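Local atomic coordinates of putative TIM-barrel metal-dependent hydrolase (PDB entry 4DZI), a protein that probably acts as a metal-dependent hydrolase of the amidohydrolase superfamily, holding a pair of cadmium ions in its TIM-barrel active site in this crystal. Residues His15-Leu27 against Ala141-Trp154. Residues are numbered along the deposited sequence; the frame is centred on the assembly and turned at random.
With CD (cadmium ion), chain Q.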
loop_
_atom_site.group_PDB
_atom_site.type_symbol
_atom_site.label_atom_id
_atom_site.label_comp_id
_atom_site.label_asym_id
_atom_site.label_seq_id
_atom_site.Cartn_x
_atom_site.Cartn_y
_atom_site.Cartn_z
ATOM N N HIS C 15 6.225 21.230 -16.081
ATOM C CA HIS C 15 6.118 20.351 -17.256
ATOM C C HIS C 15 6.131 21.053 -18.601
ATOM O O HIS C 15 5.761 22.215 -18.700
ATOM C CB HIS C 15 4.837 19.491 -17.142
ATOM C CG HIS C 15 4.889 18.528 -15.995
ATOM N ND1 HIS C 15 5.491 17.336 -16.102
ATOM C CD2 HIS C 15 4.476 18.649 -14.668
ATOM C CE1 HIS C 15 5.452 16.697 -14.915
ATOM N NE2 HIS C 15 4.835 17.485 -14.036
ATOM N N TYR C 16 6.586 20.323 -19.615
ATOM C CA TYR C 16 6.278 20.618 -21.011
ATOM C C TYR C 16 5.239 19.585 -21.464
ATOM O O TYR C 16 4.981 18.578 -20.768
ATOM C CB TYR C 16 7.541 20.521 -21.878
ATOM C CG TYR C 16 8.359 19.317 -21.555
ATOM C CD1 TYR C 16 7.978 18.035 -21.992
ATOM C CD2 TYR C 16 9.519 19.424 -20.778
ATOM C CE1 TYR C 16 8.731 16.913 -21.654
ATOM C CE2 TYR C 16 10.273 18.298 -20.426
ATOM C CZ TYR C 16 9.880 17.048 -20.878
ATOM O OH TYR C 16 10.598 15.933 -20.542
ATOM N N TYR C 17 4.638 19.821 -22.634
ATOM C CA TYR C 17 3.801 18.810 -23.263
ATOM C C TYR C 17 4.590 18.364 -24.490
ATOM O O TYR C 17 4.964 19.180 -25.360
ATOM C CB TYR C 17 2.451 19.401 -23.637
ATOM C CG TYR C 17 1.569 19.675 -22.428
ATOM C CD1 TYR C 17 1.287 18.656 -21.516
ATOM C CD2 TYR C 17 1.066 20.938 -22.148
ATOM C CE1 TYR C 17 0.467 18.860 -20.415
ATOM C CE2 TYR C 17 0.275 21.167 -21.036
ATOM C CZ TYR C 17 -0.020 20.127 -20.159
ATOM O OH TYR C 17 -0.847 20.354 -19.075
ATOM N N GLU C 18 4.895 17.086 -24.568
ATOM C CA GLU C 18 5.731 16.591 -25.675
ATOM C C GLU C 18 5.045 16.727 -27.015
ATOM O O GLU C 18 3.870 16.466 -27.133
ATOM C CB GLU C 18 6.072 15.116 -25.505
ATOM C CG GLU C 18 6.917 14.762 -24.285
ATOM C CD GLU C 18 6.122 14.567 -22.993
ATOM O OE1 GLU C 18 4.940 14.945 -22.869
ATOM O OE2 GLU C 18 6.706 13.972 -22.071
ATOM N N PRO C 19 5.814 17.070 -28.043
ATOM C CA PRO C 19 5.278 16.931 -29.398
ATOM C C PRO C 19 5.146 15.453 -29.773
ATOM O O PRO C 19 5.745 14.571 -29.131
ATOM C CB PRO C 19 6.346 17.612 -30.255
ATOM C CG PRO C 19 7.618 17.379 -29.489
ATOM C CD PRO C 19 7.209 17.554 -28.037
ATOM N N LEU C 20 4.356 15.172 -30.804
ATOM C CA LEU C 20 4.102 13.782 -31.174
ATOM C C LEU C 20 5.356 12.970 -31.491
ATOM O O LEU C 20 5.317 11.764 -31.408
ATOM C CB LEU C 20 3.149 13.725 -32.384
ATOM C CG LEU C 20 1.716 14.143 -32.087
ATOM C CD1 LEU C 20 0.927 14.116 -33.391
ATOM C CD2 LEU C 20 1.037 13.224 -31.054
ATOM N N ASP C 21 6.467 13.615 -31.869
ATOM C CA ASP C 21 7.683 12.878 -32.208
ATOM C C ASP C 21 8.742 12.847 -31.106
ATOM O O ASP C 21 9.930 12.509 -31.344
ATOM C CB ASP C 21 8.290 13.427 -33.528
ATOM C CG ASP C 21 8.843 14.840 -33.376
ATOM O OD1 ASP C 21 8.584 15.468 -32.335
ATOM O OD2 ASP C 21 9.536 15.316 -34.302
ATOM N N SER C 22 8.338 13.130 -29.873
ATOM C CA SER C 22 9.336 13.114 -28.815
ATOM C C SER C 22 10.059 11.766 -28.659
ATOM O O SER C 22 11.236 11.717 -28.363
ATOM C CB SER C 22 8.744 13.576 -27.468
ATOM O OG SER C 22 7.756 12.659 -26.997
ATOM N N PHE C 23 9.340 10.663 -28.833
ATOM C CA PHE C 23 9.931 9.331 -28.743
ATOM C C PHE C 23 10.317 8.716 -30.098
ATOM O O PHE C 23 10.797 7.571 -30.156
ATOM C CB PHE C 23 9.002 8.390 -27.944
ATOM C CG PHE C 23 9.123 8.554 -26.459
ATOM C CD1 PHE C 23 8.386 9.530 -25.783
ATOM C CD2 PHE C 23 9.957 7.731 -25.739
ATOM C CE1 PHE C 23 8.521 9.702 -24.410
ATOM C CE2 PHE C 23 10.086 7.894 -24.353
ATOM C CZ PHE C 23 9.363 8.869 -23.699
ATOM N N THR C 24 10.144 9.467 -31.188
ATOM C CA THR C 24 10.422 8.917 -32.515
ATOM C C THR C 24 11.463 9.707 -33.329
ATOM O O THR C 24 12.131 9.138 -34.178
ATOM C CB THR C 24 9.120 8.798 -33.347
ATOM O OG1 THR C 24 8.546 10.101 -33.564
ATOM C CG2 THR C 24 8.065 7.903 -32.612
ATOM N N ARG C 25 11.561 11.010 -33.076
ATOM C CA ARG C 25 12.421 11.909 -33.858
ATOM C C ARG C 25 13.828 11.368 -33.979
ATOM O O ARG C 25 14.435 11.425 -35.064
ATOM C CB ARG C 25 12.449 13.316 -33.238
ATOM C CG ARG C 25 13.252 14.317 -34.078
ATOM C CD ARG C 25 13.334 15.690 -33.411
ATOM N NE ARG C 25 12.010 16.221 -33.108
ATOM C CZ ARG C 25 11.793 17.363 -32.455
ATOM N NH1 ARG C 25 12.830 18.123 -32.057
ATOM N NH2 ARG C 25 10.555 17.754 -32.216
ATOM N N HIS C 26 14.363 10.844 -32.877
ATOM C CA HIS C 26 15.720 10.295 -32.880
ATOM C C HIS C 26 15.786 8.823 -32.535
ATOM O O HIS C 26 16.798 8.339 -32.032
ATOM C CB HIS C 26 16.624 11.101 -31.950
ATOM C CG HIS C 26 16.681 12.563 -32.301
ATOM N ND1 HIS C 26 17.320 13.025 -33.420
ATOM C CD2 HIS C 26 16.124 13.672 -31.683
ATOM C CE1 HIS C 26 17.183 14.364 -33.493
ATOM N NE2 HIS C 26 16.451 14.767 -32.433
ATOM N N LEU C 27 14.704 8.096 -32.818
ATOM C CA LEU C 27 14.651 6.669 -32.533
ATOM C C LEU C 27 15.322 5.836 -33.614
ATOM O O LEU C 27 15.061 6.045 -34.798
ATOM C CB LEU C 27 13.202 6.225 -32.379
ATOM C CG LEU C 27 12.895 4.784 -31.992
ATOM C CD1 LEU C 27 13.338 4.532 -30.557
ATOM C CD2 LEU C 27 11.407 4.517 -32.174
ATOM N N ALA C 141 16.373 1.989 -26.070
ATOM C CA ALA C 141 16.466 2.818 -27.269
ATOM C C ALA C 141 15.484 3.971 -27.209
ATOM O O ALA C 141 15.755 5.067 -27.745
ATOM C CB ALA C 141 16.217 1.984 -28.516
ATOM N N SER C 142 14.325 3.735 -26.592
ATOM C CA SER C 142 13.297 4.754 -26.586
ATOM C C SER C 142 13.651 5.839 -25.571
ATOM O O SER C 142 13.375 7.008 -25.799
ATOM C CB SER C 142 11.889 4.188 -26.247
ATOM O OG SER C 142 11.433 3.261 -27.251
ATOM N N VAL C 143 14.252 5.441 -24.437
ATOM C CA VAL C 143 14.675 6.413 -23.452
ATOM C C VAL C 143 15.791 7.264 -24.090
ATOM O O VAL C 143 15.802 8.493 -23.962
ATOM C CB VAL C 143 15.146 5.716 -22.156
ATOM C CG1 VAL C 143 15.965 6.646 -21.283
ATOM C CG2 VAL C 143 13.938 5.166 -21.385
ATOM N N HIS C 144 16.704 6.640 -24.836
ATOM C CA HIS C 144 17.755 7.446 -25.460
ATOM C C HIS C 144 17.184 8.428 -26.474
ATOM O O HIS C 144 17.561 9.621 -26.487
ATOM C CB HIS C 144 18.871 6.561 -26.063
ATOM C CG HIS C 144 20.037 7.353 -26.549
ATOM N ND1 HIS C 144 20.753 8.156 -25.720
ATOM C CD2 HIS C 144 20.583 7.498 -27.821
ATOM C CE1 HIS C 144 21.727 8.766 -26.435
ATOM N NE2 HIS C 144 21.623 8.357 -27.715
ATOM N N ALA C 145 16.247 7.969 -27.309
ATOM C CA ALA C 145 15.606 8.833 -28.323
ATOM C C ALA C 145 14.951 10.037 -27.652
ATOM O O ALA C 145 15.117 11.194 -28.072
ATOM C CB ALA C 145 14.543 8.051 -29.078
ATOM N N PHE C 146 14.226 9.759 -26.568
ATOM C CA PHE C 146 13.573 10.787 -25.814
ATOM C C PHE C 146 14.559 11.827 -25.256
ATOM O O PHE C 146 14.300 13.038 -25.307
ATOM C CB PHE C 146 12.784 10.153 -24.639
ATOM C CG PHE C 146 12.200 11.183 -23.690
ATOM C CD1 PHE C 146 11.026 11.834 -24.014
ATOM C CD2 PHE C 146 12.852 11.524 -22.505
ATOM C CE1 PHE C 146 10.476 12.778 -23.151
ATOM C CE2 PHE C 146 12.333 12.508 -21.659
ATOM C CZ PHE C 146 11.133 13.127 -21.998
ATOM N N ASN C 147 15.658 11.346 -24.688
ATOM C CA ASN C 147 16.646 12.220 -24.081
ATOM C C ASN C 147 17.293 13.101 -25.158
ATOM O O ASN C 147 17.570 14.262 -24.898
ATOM C CB ASN C 147 17.699 11.379 -23.376
ATOM C CG ASN C 147 17.188 10.762 -22.088
ATOM O OD1 ASN C 147 16.146 11.152 -21.572
ATOM N ND2 ASN C 147 17.957 9.821 -21.544
ATOM N N LEU C 148 17.517 12.547 -26.353
ATOM C CA LEU C 148 18.036 13.352 -27.474
ATOM C C LEU C 148 17.026 14.442 -27.836
ATOM O O LEU C 148 17.391 15.600 -28.027
ATOM C CB LEU C 148 18.323 12.457 -28.693
ATOM C CG LEU C 148 19.539 11.509 -28.606
ATOM C CD1 LEU C 148 19.581 10.496 -29.744
ATOM C CD2 LEU C 148 20.809 12.342 -28.597
ATOM N N TRP C 149 15.742 14.067 -27.952
ATOM C CA TRP C 149 14.712 15.032 -28.215
ATOM C C TRP C 149 14.687 16.122 -27.150
ATOM O O TRP C 149 14.528 17.315 -27.428
ATOM C CB TRP C 149 13.319 14.346 -28.325
ATOM C CG TRP C 149 12.286 15.426 -28.187
ATOM C CD1 TRP C 149 11.893 16.334 -29.163
ATOM C CD2 TRP C 149 11.634 15.880 -26.945
ATOM N NE1 TRP C 149 11.037 17.249 -28.654
ATOM C CE2 TRP C 149 10.815 17.007 -27.307
ATOM C CE3 TRP C 149 11.617 15.419 -25.608
ATOM C CZ2 TRP C 149 10.042 17.695 -26.379
ATOM C CZ3 TRP C 149 10.813 16.111 -24.678
ATOM C CH2 TRP C 149 10.048 17.237 -25.059
ATOM N N LEU C 150 14.834 15.701 -25.889
ATOM C CA LEU C 150 14.696 16.642 -24.765
ATOM C C LEU C 150 15.827 17.671 -24.781
ATOM O O LEU C 150 15.603 18.866 -24.566
ATOM C CB LEU C 150 14.724 15.875 -23.445
ATOM C CG LEU C 150 14.608 16.706 -22.171
ATOM C CD1 LEU C 150 13.271 17.424 -22.028
ATOM C CD2 LEU C 150 14.827 15.737 -20.989
ATOM N N ASP C 151 17.022 17.191 -25.061
ATOM C CA ASP C 151 18.190 18.083 -25.059
ATOM C C ASP C 151 18.089 19.037 -26.252
ATOM O O ASP C 151 18.568 20.168 -26.210
ATOM C CB ASP C 151 19.466 17.259 -25.150
ATOM C CG ASP C 151 20.736 18.070 -24.744
ATOM O OD1 ASP C 151 20.633 19.014 -23.930
ATOM O OD2 ASP C 151 21.828 17.709 -25.220
ATOM N N GLU C 152 17.488 18.555 -27.330
ATOM C CA GLU C 152 17.233 19.430 -28.490
ATOM C C GLU C 152 16.198 20.536 -28.266
ATOM O O GLU C 152 16.481 21.730 -28.530
ATOM C CB GLU C 152 16.860 18.564 -29.686
ATOM C CG GLU C 152 16.449 19.325 -30.942
ATOM C CD GLU C 152 16.387 18.383 -32.129
ATOM O OE1 GLU C 152 15.691 17.365 -32.023
ATOM O OE2 GLU C 152 17.050 18.625 -33.154
ATOM N N ASP C 153 14.999 20.186 -27.774
ATOM C CA ASP C 153 13.944 21.195 -27.617
ATOM C C ASP C 153 14.066 22.048 -26.337
ATOM O O ASP C 153 13.678 23.240 -26.331
ATOM C CB ASP C 153 12.531 20.584 -27.683
ATOM C CG ASP C 153 12.071 20.278 -29.105
ATOM O OD1 ASP C 153 12.910 20.257 -30.040
ATOM O OD2 ASP C 153 10.879 20.024 -29.287
ATOM N N TRP C 154 14.576 21.439 -25.257
ATOM C CA TRP C 154 14.619 22.065 -23.928
ATOM C C TRP C 154 16.030 22.289 -23.425
ATOM O O TRP C 154 16.311 23.379 -22.900
ATOM C CB TRP C 154 13.766 21.266 -22.908
ATOM C CG TRP C 154 12.298 21.441 -23.226
ATOM C CD1 TRP C 154 11.466 20.559 -23.921
ATOM C CD2 TRP C 154 11.464 22.604 -22.933
ATOM N NE1 TRP C 154 10.214 21.103 -24.073
ATOM C CE2 TRP C 154 10.148 22.320 -23.494
ATOM C CE3 TRP C 154 11.676 23.844 -22.282
ATOM C CZ2 TRP C 154 9.110 23.226 -23.402
ATOM C CZ3 TRP C 154 10.623 24.731 -22.182
ATOM C CH2 TRP C 154 9.367 24.448 -22.741
HETATM CD CD CD Q . 4.695 17.214 -11.867
HETATM O O HOH W 1 7.746 20.188 -25.433
HETATM O O HOH W 2 13.268 11.386 -30.280
HETATM O O HOH W 3 9.941 4.977 -28.943
HETATM O O HOH W 4 9.980 20.514 -31.668
#
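Trp149 stands at the middle of this contact, its indole rising from helix 136-153 into the loop that follows strand 9-15. Ser22 CB sits over the indole face, 3.9 Å from the centroid of the six-membered ring, while Pro19 CD presses on Trp149 CZ2 at 3.3 Å. The far edge of the indole points at the face of Tyr16, a T-shaped pair with planes at 71°. Tyr16 holds its CG between its own backbone N and carbonyl carbon (chi1 44°), and in that pose its ring also makes an offset stack with the five-membered ring of Trp154. Its OH reaches the edge of Phe146, whose CB in turn lies over the Phe23 face. All five aromatic residues are buried; water 1 links Trp154 NE1 to Tyr17 O.

The other side, nearer solvent, is polar. The CD1 edge of Trp149 points at the face of the Arg25 guanidinium, whose own edge goes to acids: NE and NH2 hold Asp21 side-on, and NH1 bonds Asp153 OD1 at 2.9 Å and Glu152 OE1 at 3.0 Å. Glu152 OE1 also takes a nearly straight bond (175°) from His26 NE2, 2.7 Å away and in the imidazole plane; the two donors arrive from opposite faces of the carboxylate. Water 4 joins Arg25 NH2 to Asp153 OD2.

The packed loop begins directly after His15, whose NE2 binds a cadmium ion together with Asp13, His230, Glu293 and Asp356. Three acids offset the Arg25 charge; Glu152 would tend to stabilise a proton on His26, an effect Arg25 probably weakens.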